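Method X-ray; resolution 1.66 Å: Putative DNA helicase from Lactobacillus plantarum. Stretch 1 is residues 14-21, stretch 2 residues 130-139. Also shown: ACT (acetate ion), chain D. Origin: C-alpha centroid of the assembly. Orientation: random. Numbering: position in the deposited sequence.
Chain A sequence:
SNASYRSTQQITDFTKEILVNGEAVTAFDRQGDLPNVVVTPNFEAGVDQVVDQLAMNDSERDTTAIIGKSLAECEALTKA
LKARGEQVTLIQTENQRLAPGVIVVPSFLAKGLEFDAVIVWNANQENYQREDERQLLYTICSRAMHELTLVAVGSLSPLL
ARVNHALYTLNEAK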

# COMPACT_ATOMS: atom_id res chain seq x y z
N PHE A 14 -7.36 0.65 11.76
CA PHE A 14 -7.66 -0.04 10.51
C PHE A 14 -6.90 -1.39 10.42
O PHE A 14 -7.50 -2.47 10.19
CB PHE A 14 -7.28 0.87 9.35
CG PHE A 14 -7.40 0.19 8.00
CD1 PHE A 14 -8.61 0.22 7.31
CD2 PHE A 14 -6.29 -0.39 7.41
CE1 PHE A 14 -8.75 -0.41 6.04
CE2 PHE A 14 -6.39 -1.01 6.16
CZ PHE A 14 -7.60 -1.01 5.45
N THR A 15 -5.58 -1.35 10.67
CA THR A 15 -4.82 -2.57 10.50
C THR A 15 -5.15 -3.66 11.51
O THR A 15 -5.14 -4.84 11.16
CB THR A 15 -3.30 -2.30 10.48
OG1 THR A 15 -2.89 -1.76 11.76
CG2 THR A 15 -2.94 -1.34 9.36
N LYS A 16 -5.46 -3.28 12.75
CA LYS A 16 -5.73 -4.30 13.77
C LYS A 16 -6.90 -5.21 13.34
O LYS A 16 -6.94 -6.38 13.67
CB LYS A 16 -6.00 -3.66 15.15
CG LYS A 16 -7.35 -3.01 15.27
CD LYS A 16 -7.48 -2.16 16.49
CE LYS A 16 -8.83 -1.47 16.47
NZ LYS A 16 -8.88 -0.69 17.81
N GLU A 17 -7.84 -4.65 12.58
CA GLU A 17 -9.07 -5.38 12.25
C GLU A 17 -8.85 -6.32 11.08
O GLU A 17 -9.76 -7.09 10.71
CB GLU A 17 -10.19 -4.39 11.95
CG GLU A 17 -10.52 -3.53 13.19
CD GLU A 17 -11.97 -3.07 13.26
OE1 GLU A 17 -12.71 -3.14 12.27
OE2 GLU A 17 -12.35 -2.52 14.32
N ILE A 18 -7.65 -6.26 10.48
CA ILE A 18 -7.31 -7.23 9.39
C ILE A 18 -7.10 -8.64 9.98
O ILE A 18 -7.35 -9.66 9.31
CB ILE A 18 -6.08 -6.79 8.61
CG1 ILE A 18 -6.37 -5.45 7.94
CG2 ILE A 18 -5.71 -7.84 7.50
CD1 ILE A 18 -5.18 -4.76 7.27
N LEU A 19 -6.60 -8.67 11.21
CA LEU A 19 -6.35 -9.94 11.90
C LEU A 19 -7.63 -10.48 12.54
O LEU A 19 -8.45 -9.72 13.00
CB LEU A 19 -5.30 -9.77 13.00
CG LEU A 19 -3.95 -9.28 12.45
CD1 LEU A 19 -2.93 -9.12 13.58
CD2 LEU A 19 -3.39 -10.25 11.39
N VAL A 20 -7.78 -11.79 12.54
CA VAL A 20 -8.83 -12.44 13.33
C VAL A 20 -8.08 -13.13 14.49
O VAL A 20 -7.43 -14.15 14.30
CB VAL A 20 -9.70 -13.38 12.45
CG1 VAL A 20 -10.33 -12.58 11.33
CG2 VAL A 20 -8.89 -14.48 11.82
N ASN A 21 -8.12 -12.53 15.67
CA ASN A 21 -7.14 -12.85 16.72
C ASN A 21 -7.59 -13.93 17.70
O ASN A 21 -6.92 -14.95 17.87
CB ASN A 21 -6.74 -11.58 17.49
CG ASN A 21 -5.77 -10.68 16.69
OD1 ASN A 21 -6.06 -9.50 16.47
ND2 ASN A 21 -4.62 -11.23 16.30
N ARG A 130 -7.14 -15.63 0.89
CA ARG A 130 -7.14 -16.70 1.88
C ARG A 130 -7.03 -16.15 3.28
O ARG A 130 -6.33 -15.17 3.52
CB ARG A 130 -5.96 -17.66 1.63
CG ARG A 130 -6.01 -18.28 0.27
CD ARG A 130 -4.97 -19.41 0.17
NE ARG A 130 -5.24 -20.52 1.07
CZ ARG A 130 -6.13 -21.48 0.87
NH1 ARG A 130 -6.88 -21.49 -0.25
NH2 ARG A 130 -6.25 -22.45 1.77
N GLU A 131 -7.68 -16.84 4.23
CA GLU A 131 -7.54 -16.48 5.63
C GLU A 131 -6.09 -16.45 6.06
O GLU A 131 -5.69 -15.61 6.88
CB GLU A 131 -8.31 -17.41 6.54
CG GLU A 131 -9.81 -17.22 6.37
CD GLU A 131 -10.29 -15.86 6.88
OE1 GLU A 131 -10.09 -15.55 8.07
OE2 GLU A 131 -10.86 -15.11 6.07
N ASP A 132 -5.30 -17.35 5.49
CA ASP A 132 -3.89 -17.41 5.86
C ASP A 132 -3.11 -16.20 5.41
O ASP A 132 -1.97 -16.02 5.88
CB ASP A 132 -3.25 -18.70 5.32
CG ASP A 132 -1.91 -18.98 5.98
OD1 ASP A 132 -1.96 -19.24 7.20
OD2 ASP A 132 -0.86 -18.98 5.27
N GLU A 133 -3.67 -15.42 4.48
CA GLU A 133 -3.01 -14.20 3.96
C GLU A 133 -3.30 -12.96 4.83
O GLU A 133 -2.82 -11.89 4.52
CB GLU A 133 -3.41 -13.94 2.51
CG GLU A 133 -2.65 -14.95 1.62
CD GLU A 133 -3.10 -14.96 0.19
OE1 GLU A 133 -4.33 -14.84 -0.07
OE2 GLU A 133 -2.22 -15.12 -0.69
N ARG A 134 -4.12 -13.10 5.88
CA ARG A 134 -4.40 -11.93 6.74
C ARG A 134 -3.10 -11.40 7.35
O ARG A 134 -2.89 -10.16 7.45
CB ARG A 134 -5.37 -12.31 7.86
CG ARG A 134 -6.80 -12.44 7.34
CD ARG A 134 -7.76 -12.73 8.48
NE ARG A 134 -9.09 -12.89 7.90
CZ ARG A 134 -9.88 -11.89 7.53
NH1 ARG A 134 -9.50 -10.61 7.73
NH2 ARG A 134 -11.05 -12.18 6.94
N GLN A 135 -2.22 -12.30 7.79
CA GLN A 135 -0.99 -11.87 8.48
C GLN A 135 -0.16 -11.01 7.52
O GLN A 135 0.35 -9.94 7.88
CB GLN A 135 -0.18 -13.08 8.94
CG GLN A 135 1.11 -12.69 9.60
CD GLN A 135 0.86 -11.87 10.85
OE1 GLN A 135 -0.05 -12.16 11.63
NE2 GLN A 135 1.67 -10.84 11.05
N LEU A 136 -0.04 -11.48 6.27
CA LEU A 136 0.69 -10.71 5.25
C LEU A 136 0.08 -9.33 5.01
O LEU A 136 0.80 -8.32 5.03
CB LEU A 136 0.72 -11.51 3.94
CG LEU A 136 1.35 -10.76 2.77
CD1 LEU A 136 2.83 -10.55 3.00
CD2 LEU A 136 1.12 -11.54 1.46
N LEU A 137 -1.23 -9.27 4.77
CA LEU A 137 -1.85 -7.99 4.47
C LEU A 137 -1.73 -7.05 5.66
O LEU A 137 -1.42 -5.88 5.49
CB LEU A 137 -3.32 -8.20 4.08
CG LEU A 137 -4.07 -6.95 3.66
CD1 LEU A 137 -3.40 -6.29 2.44
CD2 LEU A 137 -5.52 -7.33 3.36
N TYR A 138 -1.92 -7.59 6.87
CA TYR A 138 -1.72 -6.81 8.09
C TYR A 138 -0.30 -6.24 8.16
O TYR A 138 -0.08 -5.05 8.41
CB TYR A 138 -1.95 -7.74 9.28
CG TYR A 138 -1.52 -7.12 10.58
CD1 TYR A 138 -2.32 -6.17 11.20
CD2 TYR A 138 -0.32 -7.48 11.17
CE1 TYR A 138 -1.92 -5.61 12.45
CE2 TYR A 138 0.09 -6.93 12.37
CZ TYR A 138 -0.70 -5.99 13.00
OH TYR A 138 -0.26 -5.46 14.20
N THR A 139 0.67 -7.12 7.97
CA THR A 139 2.08 -6.70 8.04
C THR A 139 2.40 -5.61 7.01
O THR A 139 3.07 -4.65 7.33
CB THR A 139 2.98 -7.91 7.86
OG1 THR A 139 2.70 -8.82 8.92
CG2 THR A 139 4.45 -7.50 7.94
C ACT D . -4.83 -13.62 11.78
O ACT D . -5.88 -13.51 11.09
OXT ACT D . -4.85 -13.20 12.96
CH3 ACT D . -3.60 -14.23 11.27

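The contact is a small, largely apolar packing of a type I turn, Lys16 to Leu19, and the residue after it against the helix that includes Arg134 to Thr139, fastened by a single hydrogen bond from an arginine to a backbone carbonyl. Leu19 and Tyr138 form its apolar centre. The CA-to-CB bond of Leu19 points sideways, but the m,t rotamer brings its end onto the aromatic ring: CD1 of Leu19 lies 3.6 Å from the centroid of the Tyr138 ring and only 2° off the ring normal, a CH-pi contact made squarely over the face. The other methyl, Leu19 CD2, packs 3.6 Å from Tyr138 CB, so the two branches cover the ring and the base of the same side chain. At the ring edge, Thr15 O approaches Tyr138 CD1 to 3.1 Å; Thr15 O also accepts a backbone hydrogen bond from Ile18 N (3.0 Å). The CA-to-CB bond of Ile18 points toward the other stretch, and its CG2 lies 4.2 Å from both Leu137 CD2 and Tyr138 CB.

The polar link comes from Arg134, whose NH1 donates to Ile18 O at 2.8 Å with a nearly straight angle of 160°. The carbonyl sits near the guanidinium plane, where the N-H bonds point. Glu131 holds the same group from within its own stretch: Arg134 NE to Glu131 OE1 (2.8 Å) is a salt bridge, supported by a hydrogen bond from Arg134 NH2 to Glu131 OE2 (3.1 Å). Over one face of the guanidinium lies Val20, with CG1 3.7 Å from Arg134 NE, so Ile18 O meets the guanidinium near its plane while a methyl lies over one face.

An acetate ion, probably from the crystallisation liquor, borders this site: Val20 N donates to its O atom at 2.9 Å, and Arg134 CD lies 3.3 Å from the same oxygen.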